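Local coordinates for aminoglycoside acetyltransferase meta-AAC0020 (Uncultured bacterium, PDB 5F47), which probably transfers an acetyl group from acetyl-coenzyme A to aminoglycoside antibiotics, as a GNAT-fold acetyltransferase linked to antibiotic resistance, at residues R29-V34 / I89-V94; Y58-L63 / G70-Y75. All blocks are in the same frame, centred on the assembly; numbering follows the deposited sequence. Where two conformers were deposited one is given.

Interaction 1: residues R29-V34 / I89-V94; sequences RLFEAV and IYDLAV
F31 sets CG anti to its carbonyl carbon (chi1 -72°), beside the backbone N, and the far end of its ring reaches strand 86-94. There it meets the methyl of A93: F31 CD1 lies 3.6 Å from A93 CB, which sits in the plane of the ring, at its edge. V34 adds a looser contact with the same methyl through CG1 and rests CG2 on V94 O at 3.7 Å; L30, one turn before V34, reaches A93 CB through CD2 in one of its two conformers. Alanine suits this point, where the axes of 29-34 and 89-94 cross at 77°, 8.4 Å apart at closest, because the larger F31 and V34, joined part of the time by L30, converge on one methyl. D91 CB lies over a face of the F31 ring, 4.0 Å from its centroid, in a CH-pi contact offset toward the rim; the carboxylate is turned 56° from the ring plane. F31 also packs on Y81 of the second subunit. The chemistry is therefore divided: dispersion and CH-pi contacts hold helix to strand, whereas the acid's polar end serves the subunit interface, its OD2 hydrogen-bonded to the hydroxyls of Y80 and Y81 of the second subunit.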
loop_
_atom_site.group_PDB
_atom_site.type_symbol
_atom_site.label_atom_id
_atom_site.label_comp_id
_atom_site.label_asym_id
_atom_site.label_seq_id
_atom_site.Cartn_x
_atom_site.Cartn_y
_atom_site.Cartn_z
ATOM N N ARG B 29 11.607 -17.177 0.025
ATOM C CA ARG B 29 11.830 -18.260 0.986
ATOM C C ARG B 29 12.316 -17.741 2.332
ATOM O O ARG B 29 11.991 -18.308 3.368
ATOM C CB ARG B 29 12.833 -19.283 0.447
ATOM C CG ARG B 29 12.323 -20.070 -0.758
ATOM C CD ARG B 29 10.998 -20.767 -0.465
ATOM N NE ARG B 29 10.615 -21.672 -1.547
ATOM C CZ ARG B 29 9.473 -22.353 -1.576
ATOM N NH1 ARG B 29 8.592 -22.237 -0.584
ATOM N NH2 ARG B 29 9.211 -23.147 -2.605
ATOM N N LEU B 30 13.113 -16.673 2.324
ATOM C CA LEU B 30 13.549 -16.076 3.578
ATOM C C LEU B 30 12.344 -15.520 4.338
ATOM O O LEU B 30 12.233 -15.700 5.555
ATOM C CB LEU B 30 14.590 -14.989 3.318
ATOM C CG LEU B 30 15.350 -14.436 4.524
ATOM C CD1 LEU B 30 16.744 -13.986 4.104
ATOM C CD2 LEU B 30 14.578 -13.268 5.106
ATOM N N PHE B 31 11.442 -14.852 3.620
ATOM C CA PHE B 31 10.207 -14.341 4.218
ATOM C C PHE B 31 9.402 -15.491 4.837
ATOM O O PHE B 31 8.894 -15.383 5.956
ATOM C CB PHE B 31 9.334 -13.626 3.180
ATOM C CG PHE B 31 9.855 -12.284 2.715
ATOM C CD1 PHE B 31 10.754 -11.550 3.471
ATOM C CD2 PHE B 31 9.389 -11.752 1.528
ATOM C CE1 PHE B 31 11.213 -10.278 3.017
ATOM C CE2 PHE B 31 9.826 -10.519 1.077
ATOM C CZ PHE B 31 10.730 -9.775 1.822
ATOM N N GLU B 32 9.260 -16.576 4.090
ATOM C CA GLU B 32 8.502 -17.728 4.576
ATOM C C GLU B 32 9.076 -18.256 5.892
ATOM O O GLU B 32 8.329 -18.621 6.810
ATOM C CB GLU B 32 8.495 -18.844 3.531
ATOM C CG GLU B 32 7.783 -20.117 4.011
ATOM C CD GLU B 32 7.948 -21.303 3.067
ATOM O OE1 GLU B 32 8.875 -21.317 2.226
ATOM O OE2 GLU B 32 7.143 -22.243 3.176
ATOM N N ALA B 33 10.401 -18.274 5.989
ATOM C CA ALA B 33 11.086 -18.766 7.180
ATOM C C ALA B 33 10.972 -17.773 8.337
ATOM O O ALA B 33 10.532 -18.136 9.429
ATOM C CB ALA B 33 12.538 -19.058 6.862
ATOM N N VAL B 34 11.347 -16.517 8.099
ATOM C CA VAL B 34 11.406 -15.542 9.189
ATOM C C VAL B 34 10.019 -15.190 9.722
ATOM O O VAL B 34 9.853 -15.041 10.940
ATOM C CB VAL B 34 12.135 -14.251 8.744
ATOM C CG1 VAL B 34 12.097 -13.181 9.848
ATOM C CG2 VAL B 34 13.560 -14.570 8.390
ATOM N N ILE B 89 6.954 0.362 1.545
ATOM C CA ILE B 89 7.703 -0.851 1.887
ATOM C C ILE B 89 6.718 -1.859 2.454
ATOM O O ILE B 89 6.061 -1.585 3.463
ATOM C CB ILE B 89 8.813 -0.566 2.909
ATOM C CG1 ILE B 89 9.856 0.382 2.307
ATOM C CG2 ILE B 89 9.484 -1.883 3.345
ATOM C CD1 ILE B 89 10.892 0.878 3.352
ATOM N N TYR B 90 6.599 -3.015 1.802
ATOM C CA TYR B 90 5.597 -3.970 2.211
ATOM C C TYR B 90 6.134 -5.009 3.198
ATOM O O TYR B 90 5.488 -5.299 4.212
ATOM C CB TYR B 90 4.990 -4.666 0.972
ATOM C CG TYR B 90 3.790 -5.484 1.352
ATOM C CD1 TYR B 90 2.541 -4.887 1.523
ATOM C CD2 TYR B 90 3.921 -6.845 1.623
ATOM C CE1 TYR B 90 1.433 -5.657 1.922
ATOM C CE2 TYR B 90 2.828 -7.612 2.023
ATOM C CZ TYR B 90 1.594 -7.017 2.168
ATOM O OH TYR B 90 0.543 -7.817 2.574
ATOM N N ASP B 91 7.274 -5.614 2.865
ATOM C CA ASP B 91 7.944 -6.586 3.745
ATOM C C ASP B 91 9.411 -6.256 3.893
ATOM O O ASP B 91 10.031 -5.787 2.959
ATOM C CB ASP B 91 7.853 -8.011 3.187
ATOM C CG ASP B 91 6.577 -8.725 3.546
ATOM O OD1 ASP B 91 6.054 -8.569 4.680
ATOM O OD2 ASP B 91 6.107 -9.501 2.678
ATOM N N LEU B 92 9.952 -6.537 5.072
ATOM C CA LEU B 92 11.385 -6.447 5.313
ATOM C C LEU B 92 11.754 -7.576 6.270
ATOM O O LEU B 92 11.101 -7.769 7.299
ATOM C CB LEU B 92 11.766 -5.073 5.892
ATOM C CG LEU B 92 13.228 -4.810 6.261
ATOM C CD1 LEU B 92 13.533 -3.332 6.140
ATOM C CD2 LEU B 92 13.540 -5.285 7.673
ATOM N N ALA B 93 12.788 -8.335 5.930
ATOM C CA ALA B 93 13.237 -9.388 6.813
ATOM C C ALA B 93 14.725 -9.591 6.701
ATOM O O ALA B 93 15.317 -9.365 5.646
ATOM C CB ALA B 93 12.501 -10.707 6.516
ATOM N N VAL B 94 15.311 -10.037 7.803
ATOM C CA VAL B 94 16.713 -10.417 7.854
ATOM C C VAL B 94 16.814 -11.804 8.474
ATOM O O VAL B 94 16.121 -12.108 9.450
ATOM C CB VAL B 94 17.541 -9.391 8.647
ATOM C CG1 VAL B 94 18.990 -9.866 8.834
ATOM C CG2 VAL B 94 17.512 -8.053 7.932
#

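Interaction 2: residues Y58-L63 / G70-Y75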
loop_
_atom_site.group_PDB
_atom_site.type_symbol
_atom_site.label_atom_id
_atom_site.label_comp_id
_atom_site.label_asym_id
_atom_site.label_seq_id
_atom_site.Cartn_x
_atom_site.Cartn_y
_atom_site.Cartn_z
ATOM N N TYR B 58 9.889 -2.652 -6.626
ATOM C CA TYR B 58 11.342 -2.720 -6.459
ATOM C C TYR B 58 11.717 -3.525 -5.225
ATOM O O TYR B 58 11.184 -3.308 -4.139
ATOM C CB TYR B 58 11.953 -1.322 -6.357
ATOM C CG TYR B 58 11.920 -0.533 -7.630
ATOM C CD1 TYR B 58 12.868 -0.750 -8.622
ATOM C CD2 TYR B 58 10.968 0.448 -7.836
ATOM C CE1 TYR B 58 12.863 -0.014 -9.795
ATOM C CE2 TYR B 58 10.957 1.191 -9.003
ATOM C CZ TYR B 58 11.901 0.949 -9.976
ATOM O OH TYR B 58 11.899 1.689 -11.135
ATOM N N VAL B 59 12.695 -4.408 -5.409
ATOM C CA VAL B 59 13.161 -5.318 -4.376
ATOM C C VAL B 59 14.615 -5.002 -4.054
ATOM O O VAL B 59 15.442 -4.863 -4.961
ATOM C CB VAL B 59 13.059 -6.787 -4.827
ATOM C CG1 VAL B 59 13.471 -7.722 -3.708
ATOM C CG2 VAL B 59 11.642 -7.116 -5.288
ATOM N N PHE B 60 14.931 -4.862 -2.770
ATOM C CA PHE B 60 16.317 -4.661 -2.365
ATOM C C PHE B 60 16.751 -5.850 -1.534
ATOM O O PHE B 60 16.006 -6.293 -0.662
ATOM C CB PHE B 60 16.474 -3.368 -1.569
ATOM C CG PHE B 60 16.203 -2.126 -2.370
ATOM C CD1 PHE B 60 14.899 -1.730 -2.624
ATOM C CD2 PHE B 60 17.242 -1.374 -2.883
ATOM C CE1 PHE B 60 14.640 -0.595 -3.370
ATOM C CE2 PHE B 60 16.984 -0.230 -3.625
ATOM C CZ PHE B 60 15.670 0.139 -3.877
ATOM N N VAL B 61 17.945 -6.364 -1.792
ATOM C CA VAL B 61 18.439 -7.508 -1.035
ATOM C C VAL B 61 19.803 -7.279 -0.409
ATOM O O VAL B 61 20.589 -6.432 -0.843
ATOM C CB VAL B 61 18.505 -8.781 -1.910
ATOM C CG1 VAL B 61 17.115 -9.117 -2.454
ATOM C CG2 VAL B 61 19.511 -8.644 -3.050
ATOM N N ALA B 62 20.070 -8.056 0.633
ATOM C CA ALA B 62 21.379 -8.065 1.272
ATOM C C ALA B 62 22.026 -9.405 1.011
ATOM O O ALA B 62 21.390 -10.448 1.168
ATOM C CB ALA B 62 21.257 -7.809 2.754
ATOM N N LEU B 63 23.297 -9.379 0.618
ATOM C CA LEU B 63 23.993 -10.583 0.203
ATOM C C LEU B 63 25.276 -10.760 0.980
ATOM O O LEU B 63 26.027 -9.804 1.166
ATOM C CB LEU B 63 24.321 -10.525 -1.283
ATOM C CG LEU B 63 23.161 -10.630 -2.263
ATOM C CD1 LEU B 63 23.396 -9.696 -3.431
ATOM C CD2 LEU B 63 23.042 -12.062 -2.745
ATOM N N GLY B 70 18.900 -11.094 3.668
ATOM C CA GLY B 70 17.888 -10.128 4.040
ATOM C C GLY B 70 17.336 -9.433 2.818
ATOM O O GLY B 70 17.915 -9.514 1.740
ATOM N N GLY B 71 16.192 -8.778 2.960
ATOM C CA GLY B 71 15.709 -7.963 1.869
ATOM C C GLY B 71 14.398 -7.292 2.178
ATOM O O GLY B 71 13.800 -7.556 3.226
ATOM N N LEU B 72 13.956 -6.439 1.263
ATOM C CA LEU B 72 12.661 -5.800 1.413
ATOM C C LEU B 72 12.030 -5.620 0.048
ATOM O O LEU B 72 12.706 -5.609 -0.976
ATOM C CB LEU B 72 12.772 -4.463 2.168
ATOM C CG LEU B 72 13.411 -3.216 1.559
ATOM C CD1 LEU B 72 12.532 -2.562 0.489
ATOM C CD2 LEU B 72 13.702 -2.211 2.683
ATOM N N THR B 73 10.712 -5.495 0.050
ATOM C CA THR B 73 9.934 -5.288 -1.164
ATOM C C THR B 73 9.246 -3.943 -1.047
ATOM O O THR B 73 8.879 -3.528 0.060
ATOM C CB THR B 73 8.892 -6.392 -1.351
ATOM O OG1 THR B 73 8.086 -6.472 -0.161
ATOM C CG2 THR B 73 9.578 -7.737 -1.574
ATOM N N SER B 74 9.071 -3.264 -2.180
ATOM C CA SER B 74 8.456 -1.936 -2.137
ATOM C C SER B 74 7.616 -1.704 -3.401
ATOM O O SER B 74 7.948 -2.187 -4.485
ATOM C CB SER B 74 9.531 -0.837 -1.940
ATOM O OG SER B 74 10.419 -0.783 -3.041
ATOM N N TYR B 75 6.499 -1.000 -3.214
ATOM C CA TYR B 75 5.558 -0.650 -4.280
ATOM C C TYR B 75 5.510 0.855 -4.465
ATOM O O TYR B 75 5.395 1.608 -3.494
ATOM C CB TYR B 75 4.144 -1.137 -3.938
ATOM C CG TYR B 75 3.990 -2.631 -3.865
ATOM C CD1 TYR B 75 4.272 -3.311 -2.683
ATOM C CD2 TYR B 75 3.548 -3.353 -4.960
ATOM C CE1 TYR B 75 4.124 -4.695 -2.601
ATOM C CE2 TYR B 75 3.390 -4.752 -4.893
ATOM C CZ TYR B 75 3.698 -5.408 -3.705
ATOM O OH TYR B 75 3.531 -6.775 -3.608
#
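F60 lies side by side with L72, the two side chains pointing the same way and F60 CD1 meeting L72 CD1 at 4.0 Å. They belong to the antiparallel beta hairpin of strands 57-64 and 67-77, in the central sheet of the GNAT fold. F60 and L72 form a hydrogen-bonded pair: F60 N donates to L72 O at 3.0 Å, and L72 N returns a bond to F60 O at 2.8 Å, nearly along the C=O axis. The leucine's CG sits between its backbone N and carbonyl carbon (chi1 71°), and its branched end comes nearer to the phenylalanine's strand. On this same face are Y58, A62 and S74, and helix 103-117 covers it: the F60 and Y58 rings meet F114 edge-to-face, and T111 touches both F60 and L72. The large apolar F60 and L72 suit the part of the face that meets the helix.

The opposite face carries V59, V61 and T73. V59, a beta-branched valine fitting the extended backbone, packs on F24 and L27 of helix 21-34, while T73 OG1 is engaged by D91 N and by Y80 OH of the second subunit. V61 faces G71 in a non-hydrogen-bonded pair, where the CA atoms come within 4.0 Å; F60 O lies 3.0 Å from G71 CA, an approach that glycine, with no CB, permits.

At the Y58 end, Y58 N donates to S74 O in a nearly straight bond (170°), but the return bond from S74 N is weak and bent. The serine hydroxyl, also hydrogen-bonded to Y115 OH, adds a second donor to the same carbonyl: S74 OG donates to Y58 O at 2.9 Å, tilted 29° from the carbonyl plane.

The two contacts lie about 9 Å apart, centre to centre, and meet in one mixed sheet, where strands 67-77 and 86-94 are antiparallel neighbours. Along the chain, helix 21-34 comes first, then the hairpin of interaction 2, then strand 86-94, so interaction 1 brings together the ends of a span that includes interaction 2. Backbone bonds probably join them directly: G71 N lies 2.9 Å from A93 O, and Y90 N is equally close to T73 O. Interaction 1 fixes a helix to one sheet face, whereas interaction 2 builds the sheet itself; both touch the second subunit, so core and dimer interface are continuous here.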